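Local coordinates for protein endoglucanase A (Clostridium acetobutylicum, PDB 3IK2) that probably hydrolyses internal beta-1,4-glucosidic bonds in cellulose, acting as an endoglucanase, at residues K204-A209 / K268-A273; T482-V487 / A501-H506. All blocks are in the same frame, centred on the assembly; numbering follows the deposited sequence.

Contact 1 of 2, residues K204-A209 / K268-A273; sequences KDTQLA and KRLLDA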
ATOM      1  N   LYS A 204     -18.333   7.367 -10.912  1.00  7.96           N
ATOM      2  CA  LYS A 204     -17.429   6.471 -11.638  1.00  7.36           C
ATOM      3  C   LYS A 204     -16.951   5.314 -10.781  1.00  6.95           C
ATOM      4  O   LYS A 204     -16.953   4.171 -11.222  1.00  7.42           O
ATOM      5  CB  LYS A 204     -16.244   7.253 -12.190  1.00  7.31           C
ATOM      6  CG  LYS A 204     -16.525   7.861 -13.561  1.00  7.15           C
ATOM      7  CD  LYS A 204     -15.421   8.816 -13.945  1.00 11.50           C
ATOM      8  CE  LYS A 204     -15.552   9.229 -15.417  1.00 14.06           C
ATOM      9  NZ  LYS A 204     -14.407  10.087 -15.809  1.00 14.86           N
ATOM     10  N   ASP A 205     -16.570   5.599  -9.538  1.00  6.86           N
ATOM     11  CA  ASP A 205     -16.242   4.535  -8.601  1.00  6.18           C
ATOM     12  C   ASP A 205     -17.406   3.592  -8.412  1.00  6.41           C
ATOM     13  O   ASP A 205     -17.214   2.382  -8.297  1.00  7.43           O
ATOM     14  CB  ASP A 205     -15.794   5.095  -7.245  1.00  5.83           C
ATOM     15  CG  ASP A 205     -14.358   5.503  -7.251  1.00  5.75           C
ATOM     16  OD1 ASP A 205     -13.806   5.674  -8.364  1.00  4.99           O
ATOM     17  OD2 ASP A 205     -13.782   5.671  -6.160  1.00  5.80           O
ATOM     18  N   THR A 206     -18.618   4.130  -8.373  1.00  5.93           N
ATOM     19  CA  THR A 206     -19.775   3.303  -8.083  1.00  6.14           C
ATOM     20  C   THR A 206     -20.082   2.360  -9.257  1.00  6.99           C
ATOM     21  O   THR A 206     -20.276   1.179  -9.064  1.00  7.37           O
ATOM     22  CB  THR A 206     -21.024   4.174  -7.689  1.00  6.26           C
ATOM     23  OG1 THR A 206     -20.772   4.831  -6.432  1.00  5.28           O
ATOM     24  CG2 THR A 206     -22.239   3.303  -7.544  1.00  3.93           C
ATOM     25  N   GLN A 207     -20.114   2.912 -10.463  1.00  7.83           N
ATOM     26  CA  GLN A 207     -20.398   2.167 -11.668  1.00  9.83           C
ATOM     27  C   GLN A 207     -19.291   1.165 -11.991  1.00  8.37           C
ATOM     28  O   GLN A 207     -19.573   0.054 -12.376  1.00  8.10           O
ATOM     29  CB  GLN A 207     -20.591   3.127 -12.837  1.00  9.40           C
ATOM     30  CG  GLN A 207     -21.780   4.070 -12.680  1.00 13.43           C
ATOM     31  CD  GLN A 207     -22.003   4.914 -13.935  1.00 15.24           C
ATOM     32  OE1 GLN A 207     -21.268   4.790 -14.939  1.00 22.19           O
ATOM     33  NE2 GLN A 207     -23.020   5.778 -13.892  1.00 21.39           N
ATOM     34  N   LEU A 208     -18.033   1.566 -11.812  1.00  8.38           N
ATOM     35  CA  LEU A 208     -16.917   0.638 -12.014  1.00  7.40           C
ATOM     36  C   LEU A 208     -16.914  -0.468 -10.955  1.00  7.46           C
ATOM     37  O   LEU A 208     -16.692  -1.632 -11.270  1.00  7.66           O
ATOM     38  CB  LEU A 208     -15.581   1.381 -12.062  1.00  6.79           C
ATOM     39  CG  LEU A 208     -14.333   0.622 -12.542  1.00  8.61           C
ATOM     40  CD1 LEU A 208     -14.611  -0.193 -13.848  1.00  5.96           C
ATOM     41  CD2 LEU A 208     -13.082   1.567 -12.713  1.00  6.49           C
ATOM     42  N   ALA A 209     -17.184  -0.128  -9.697  1.00  7.55           N
ATOM     43  CA  ALA A 209     -17.324  -1.184  -8.689  1.00  7.92           C
ATOM     44  C   ALA A 209     -18.477  -2.142  -9.020  1.00  8.33           C
ATOM     45  O   ALA A 209     -18.362  -3.337  -8.791  1.00  8.87           O
ATOM     46  CB  ALA A 209     -17.471  -0.586  -7.272  1.00  7.92           C
ATOM     47  N   LYS A 268     -25.595  -4.674  -2.272  1.00  9.93           N
ATOM     48  CA  LYS A 268     -24.337  -5.370  -1.965  1.00  9.96           C
ATOM     49  C   LYS A 268     -23.214  -4.333  -1.723  1.00  9.18           C
ATOM     50  O   LYS A 268     -23.253  -3.219  -2.257  1.00  9.38           O
ATOM     51  CB  LYS A 268     -23.932  -6.324  -3.124  1.00  9.43           C
ATOM     52  CG  LYS A 268     -23.391  -5.565  -4.352  1.00 11.47           C
ATOM     53  CD  LYS A 268     -23.168  -6.404  -5.632  1.00 11.43           C
ATOM     54  CE  LYS A 268     -24.444  -6.646  -6.418  1.00 18.34           C
ATOM     55  NZ  LYS A 268     -24.086  -7.009  -7.855  1.00 21.20           N
ATOM     56  N   ARG A 269     -22.217  -4.723  -0.936  1.00  7.82           N
ATOM     57  CA  ARG A 269     -21.026  -3.919  -0.757  1.00  7.65           C
ATOM     58  C   ARG A 269     -20.318  -3.605  -2.096  1.00  7.52           C
ATOM     59  O   ARG A 269     -19.916  -4.498  -2.836  1.00  7.32           O
ATOM     60  CB  ARG A 269     -20.088  -4.583   0.266  1.00  6.90           C
ATOM     61  CG  ARG A 269     -18.773  -3.886   0.436  1.00  5.64           C
ATOM     62  CD  ARG A 269     -17.955  -4.500   1.581  1.00  6.56           C
ATOM     63  NE  ARG A 269     -18.524  -4.219   2.908  1.00  6.93           N
ATOM     64  CZ  ARG A 269     -18.286  -3.132   3.634  1.00  5.67           C
ATOM     65  NH1 ARG A 269     -17.477  -2.166   3.193  1.00  4.92           N
ATOM     66  NH2 ARG A 269     -18.872  -3.005   4.811  1.00  6.05           N
ATOM     67  N   LEU A 270     -20.145  -2.322  -2.381  1.00  8.03           N
ATOM     68  CA  LEU A 270     -19.508  -1.929  -3.621  1.00  8.76           C
ATOM     69  C   LEU A 270     -18.115  -1.425  -3.353  1.00  8.65           C
ATOM     70  O   LEU A 270     -17.311  -1.313  -4.268  1.00 10.09           O
ATOM     71  CB  LEU A 270     -20.344  -0.885  -4.382  1.00  8.56           C
ATOM     72  CG  LEU A 270     -21.724  -1.282  -4.913  1.00  8.75           C
ATOM     73  CD1 LEU A 270     -22.404  -0.031  -5.491  1.00  8.69           C
ATOM     74  CD2 LEU A 270     -21.644  -2.430  -5.969  1.00  9.19           C
ATOM     75  N   LEU A 271     -17.823  -1.114  -2.099  1.00  8.89           N
ATOM     76  CA  LEU A 271     -16.491  -0.709  -1.716  1.00  8.16           C
ATOM     77  C   LEU A 271     -15.997  -1.663  -0.669  1.00  7.85           C
ATOM     78  O   LEU A 271     -16.552  -1.717   0.426  1.00  7.76           O
ATOM     79  CB  LEU A 271     -16.472   0.735  -1.151  1.00  8.33           C
ATOM     80  CG  LEU A 271     -15.089   1.292  -0.732  1.00  7.90           C
ATOM     81  CD1 LEU A 271     -14.263   1.646  -1.995  1.00  6.65           C
ATOM     82  CD2 LEU A 271     -15.147   2.498   0.268  1.00  8.02           C
ATOM     83  N   ASP A 272     -14.936  -2.405  -0.992  1.00  7.00           N
ATOM     84  CA  ASP A 272     -14.296  -3.263   0.010  1.00  6.18           C
ATOM     85  C   ASP A 272     -13.193  -2.556   0.785  1.00  5.98           C
ATOM     86  O   ASP A 272     -13.101  -2.711   1.989  1.00  5.43           O
ATOM     87  CB  ASP A 272     -13.777  -4.550  -0.606  1.00  5.84           C
ATOM     88  CG  ASP A 272     -14.885  -5.395  -1.137  1.00  7.67           C
ATOM     89  OD1 ASP A 272     -15.584  -6.039  -0.320  1.00  8.29           O
ATOM     90  OD2 ASP A 272     -15.098  -5.377  -2.368  1.00  7.45           O
ATOM     91  N   ALA A 273     -12.351  -1.798   0.090  1.00  5.71           N
ATOM     92  CA  ALA A 273     -11.216  -1.168   0.716  1.00  5.59           C
ATOM     93  C   ALA A 273     -11.129   0.307   0.358  1.00  6.02           C
ATOM     94  O   ALA A 273     -11.019   0.668  -0.830  1.00  5.28           O
ATOM     95  CB  ALA A 273      -9.883  -1.900   0.322  1.00  5.82           C
TER
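Ala209 and Leu270 meet closely: the Ala209 methyl carbon CB lies 3.1 Å from the carbonyl O of Leu270, and its distance to Leu270 CB is 4.1 Å. A methyl group is well suited here, since it lets the loop backbone come near the helix, with Ala209 CA and Leu270 CA 5.6 Å apart. One turn earlier, Thr206 reaches the same leucine obliquely. Its CG2 stands anti to the backbone N and comes 3.9 Å from Leu270 CD1, while OG1 is turned back along its own helix to Leu202 O and also bonds to Asn262. Threonine thus offers a methyl to the leucine and keeps its hydroxyl satisfied.

The polar backbone of Leu270 is held from outside, its N by Ser263 and its O by Thr221. Flanking Leu270 in the loop, Arg269 NH1 donates to Leu271 O at 3.0 Å, nearly in the guanidinium plane, and the same guanidinium bonds to Thr346 and Pro344. Asp272 forms a salt bridge with Lys213, further along helix 198-215. Here the outer helical layer of a TIM-like barrel packs against the loop that leads from helix 251-266 into barrel strand 273-278.

Contact 2 of 2, residues T482-V487 / A501-H506; sequences TKRDDV and ALTAVH
Arg484 sets its CG anti to its own carbonyl carbon, although chi1, -29°, lies well off a staggered value, and further bends at chi2 and chi3 carry the chain across to Val505 and Thr503. With chi1 at -63°, Thr503 keeps OG1 beside its backbone N and turns CG2 anti to that N, where it meets the arginine. The arginine touches at two levels. Its aliphatic CD rests 4.1 Å from Val505 CG2, and farther out NH1 lies 3.9 Å from Thr503 CG2, the methyl meeting the guanidinium obliquely.

No direct hydrogen bond joins the two segments; a water does the bridging. It lies in the guanidinium plane, at the edge, and accepts a weak bond from Arg484 NH1 at 3.0 Å, while its oxygen is 2.6 Å from Thr503 OG1. Arginine suits this position because its CD methylene can lie against valine while its charged end reaches Asp475, with which NH1 makes a salt bridge. Thr503 likewise splits its roles, OG1 also bonding to Pro500 O. Lys483 NZ and Asp486 OD1 form a salt bridge at 3.3 Å within 482-487.

Leu502 and Thr503 both face Asn447 in a G1 beta bulge. Strand 468-475 runs between strands 481-484 and 503-510, antiparallel to both, so Arg484 reaches over it to a next-but-one strand. From strand 494-499, Tyr497 packs on Arg484 and Ile499 on Val505, and Ala504 touches Phe474 and Met446 on the two flanking strands. His506 continues the strand past the contact, bonding to Asp442 of strand 440-447 and to Leu401 of helix 393-403.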
ATOM      1  N   THR A 482      21.636 -10.469   9.656  1.00 13.36           N
ATOM      2  CA  THR A 482      22.537 -11.435  10.282  1.00 13.66           C
ATOM      3  C   THR A 482      21.895 -11.989  11.546  1.00 13.38           C
ATOM      4  O   THR A 482      21.210 -11.275  12.260  1.00 13.34           O
ATOM      5  CB  THR A 482      23.902 -10.801  10.607  1.00 13.99           C
ATOM      6  OG1 THR A 482      23.722  -9.695  11.520  1.00 16.00           O
ATOM      7  CG2 THR A 482      24.590 -10.311   9.329  1.00 12.88           C
ATOM      8  N   LYS A 483      22.123 -13.269  11.817  1.00 13.90           N
ATOM      9  CA  LYS A 483      21.758 -13.856  13.092  1.00 14.07           C
ATOM     10  C   LYS A 483      22.642 -13.253  14.160  1.00 14.24           C
ATOM     11  O   LYS A 483      23.880 -13.280  14.054  1.00 13.45           O
ATOM     12  CB  LYS A 483      21.896 -15.373  13.070  1.00 14.83           C
ATOM     13  CG  LYS A 483      21.307 -16.060  14.317  1.00 17.12           C
ATOM     14  CD  LYS A 483      21.363 -17.567  14.186  1.00 21.21           C
ATOM     15  CE  LYS A 483      20.292 -18.242  15.045  1.00 24.00           C
ATOM     16  NZ  LYS A 483      20.741 -18.525  16.429  1.00 28.01           N
ATOM     17  N   ARG A 484      21.999 -12.679  15.175  1.00 13.75           N
ATOM     18  CA  ARG A 484      22.724 -12.058  16.267  1.00 14.22           C
ATOM     19  C   ARG A 484      22.783 -13.020  17.458  1.00 13.72           C
ATOM     20  O   ARG A 484      22.269 -14.125  17.414  1.00 14.05           O
ATOM     21  CB  ARG A 484      22.119 -10.688  16.605  1.00 14.05           C
ATOM     22  CG  ARG A 484      21.478 -10.046  15.374  1.00 16.90           C
ATOM     23  CD  ARG A 484      21.637  -8.544  15.246  1.00 20.27           C
ATOM     24  NE  ARG A 484      21.958  -8.148  13.864  1.00 19.66           N
ATOM     25  CZ  ARG A 484      22.567  -7.012  13.523  1.00 20.78           C
ATOM     26  NH1 ARG A 484      22.921  -6.122  14.455  1.00 21.82           N
ATOM     27  NH2 ARG A 484      22.844  -6.766  12.252  1.00 18.04           N
ATOM     28  N   ASP A 485      23.434 -12.602  18.514  1.00 13.96           N
ATOM     29  CA  ASP A 485      23.552 -13.417  19.699  1.00 14.49           C
ATOM     30  C   ASP A 485      22.182 -13.783  20.296  1.00 14.41           C
ATOM     31  O   ASP A 485      21.262 -12.938  20.343  1.00 14.29           O
ATOM     32  CB  ASP A 485      24.395 -12.665  20.724  1.00 13.58           C
ATOM     33  CG  ASP A 485      25.201 -13.588  21.614  1.00 15.17           C
ATOM     34  OD1 ASP A 485      25.663 -14.678  21.158  1.00 13.48           O
ATOM     35  OD2 ASP A 485      25.379 -13.189  22.784  1.00 16.67           O
ATOM     36  N   ASP A 486      22.049 -15.028  20.757  1.00 14.84           N
ATOM     37  CA  ASP A 486      20.798 -15.454  21.390  1.00 16.00           C
ATOM     38  C   ASP A 486      20.518 -14.610  22.606  1.00 16.76           C
ATOM     39  O   ASP A 486      21.444 -14.063  23.223  1.00 16.25           O
ATOM     40  CB  ASP A 486      20.851 -16.912  21.823  1.00 16.00           C
ATOM     41  CG  ASP A 486      20.884 -17.868  20.659  1.00 16.76           C
ATOM     42  OD1 ASP A 486      20.922 -17.443  19.495  1.00 18.47           O
ATOM     43  OD2 ASP A 486      20.879 -19.081  20.917  1.00 20.91           O
ATOM     44  N   VAL A 487      19.232 -14.489  22.932  1.00 18.27           N
ATOM     45  CA  VAL A 487      18.813 -13.999  24.233  1.00 19.64           C
ATOM     46  C   VAL A 487      19.552 -14.791  25.324  1.00 21.57           C
ATOM     47  O   VAL A 487      19.554 -16.025  25.339  1.00 21.25           O
ATOM     48  CB  VAL A 487      17.282 -14.042  24.407  1.00 19.21           C
ATOM     49  CG1 VAL A 487      16.891 -13.724  25.848  1.00 18.25           C
ATOM     50  CG2 VAL A 487      16.637 -13.028  23.468  1.00 18.71           C
ATOM     51  N   ALA A 501      22.618   1.506  18.452  1.00 13.01           N
ATOM     52  CA  ALA A 501      21.927   2.558  17.705  1.00 12.17           C
ATOM     53  C   ALA A 501      21.596   2.110  16.286  1.00 11.50           C
ATOM     54  O   ALA A 501      22.355   1.364  15.688  1.00 11.78           O
ATOM     55  CB  ALA A 501      22.802   3.815  17.650  1.00 11.70           C
ATOM     56  N   LEU A 502      20.478   2.597  15.749  1.00 10.64           N
ATOM     57  CA  LEU A 502      20.144   2.380  14.338  1.00 10.01           C
ATOM     58  C   LEU A 502      20.241   0.903  13.991  1.00 10.20           C
ATOM     59  O   LEU A 502      20.993   0.499  13.111  1.00  9.70           O
ATOM     60  CB  LEU A 502      21.005   3.231  13.391  1.00  9.01           C
ATOM     61  CG  LEU A 502      21.026   4.750  13.638  1.00  8.73           C
ATOM     62  CD1 LEU A 502      22.112   5.432  12.782  1.00  6.10           C
ATOM     63  CD2 LEU A 502      19.633   5.404  13.439  1.00  6.74           C
ATOM     64  N   THR A 503      19.454   0.105  14.710  1.00 10.31           N
ATOM     65  CA  THR A 503      19.454  -1.343  14.556  1.00  9.82           C
ATOM     66  C   THR A 503      17.993  -1.733  14.599  1.00  9.85           C
ATOM     67  O   THR A 503      17.216  -1.202  15.420  1.00  9.09           O
ATOM     68  CB  THR A 503      20.258  -2.043  15.701  1.00  9.78           C
ATOM     69  OG1 THR A 503      21.617  -1.637  15.618  1.00  9.29           O
ATOM     70  CG2 THR A 503      20.221  -3.598  15.595  1.00  8.72           C
ATOM     71  N   ALA A 504      17.614  -2.627  13.684  1.00  9.48           N
ATOM     72  CA  ALA A 504      16.286  -3.245  13.726  1.00  8.91           C
ATOM     73  C   ALA A 504      16.479  -4.764  13.867  1.00  9.15           C
ATOM     74  O   ALA A 504      17.294  -5.362  13.168  1.00  9.03           O
ATOM     75  CB  ALA A 504      15.481  -2.904  12.473  1.00  9.42           C
ATOM     76  N   VAL A 505      15.698  -5.369  14.753  1.00  8.19           N
ATOM     77  CA  VAL A 505      15.880  -6.748  15.158  1.00  8.27           C
ATOM     78  C   VAL A 505      14.507  -7.460  15.167  1.00  9.00           C
ATOM     79  O   VAL A 505      13.493  -6.823  15.433  1.00  7.79           O
ATOM     80  CB  VAL A 505      16.609  -6.727  16.596  1.00  8.15           C
ATOM     81  CG1 VAL A 505      15.896  -7.502  17.662  1.00  9.55           C
ATOM     82  CG2 VAL A 505      18.082  -6.963  16.511  1.00  4.76           C
ATOM     83  N   HIS A 506      14.516  -8.761  14.844  1.00  9.21           N
ATOM     84  CA  HIS A 506      13.386  -9.692  14.998  1.00  9.58           C
ATOM     85  C   HIS A 506      13.802 -10.743  16.065  1.00  9.75           C
ATOM     86  O   HIS A 506      14.789 -11.475  15.890  1.00  9.14           O
ATOM     87  CB  HIS A 506      13.082 -10.382  13.626  1.00  9.04           C
ATOM     88  CG  HIS A 506      11.876 -11.284  13.615  1.00  8.81           C
ATOM     89  ND1 HIS A 506      11.134 -11.522  12.466  1.00  6.64           N
ATOM     90  CD2 HIS A 506      11.275 -11.997  14.598  1.00  6.96           C
ATOM     91  CE1 HIS A 506      10.150 -12.350  12.742  1.00  3.86           C
ATOM     92  NE2 HIS A 506      10.206 -12.654  14.028  1.00  5.98           N
TER
HETATM   93  O   HOH W   1      23.603  -3.387  15.550  1.00 22.08           O

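Contact 1 and contact 2 belong to different parts of the chain: the first lies in the helical layer of the TIM-like barrel, the second in the mostly antiparallel sheet built from strand 2-15 and strands of the C-terminal part of the chain. They come in series along the sequence and sit on opposite sides of the chain's centre. Their centres are about 44 Å apart, their nearest atoms about 26 Å, so neither touches the other. Neither contributes a ligand to the calcium ion, which is held by Glu48, Asp144, Asp147 and Ser149. In TIM barrels the active site lies at the C-terminal ends of the barrel strands, whereas 268-273 leads into the N-terminal end of its strand.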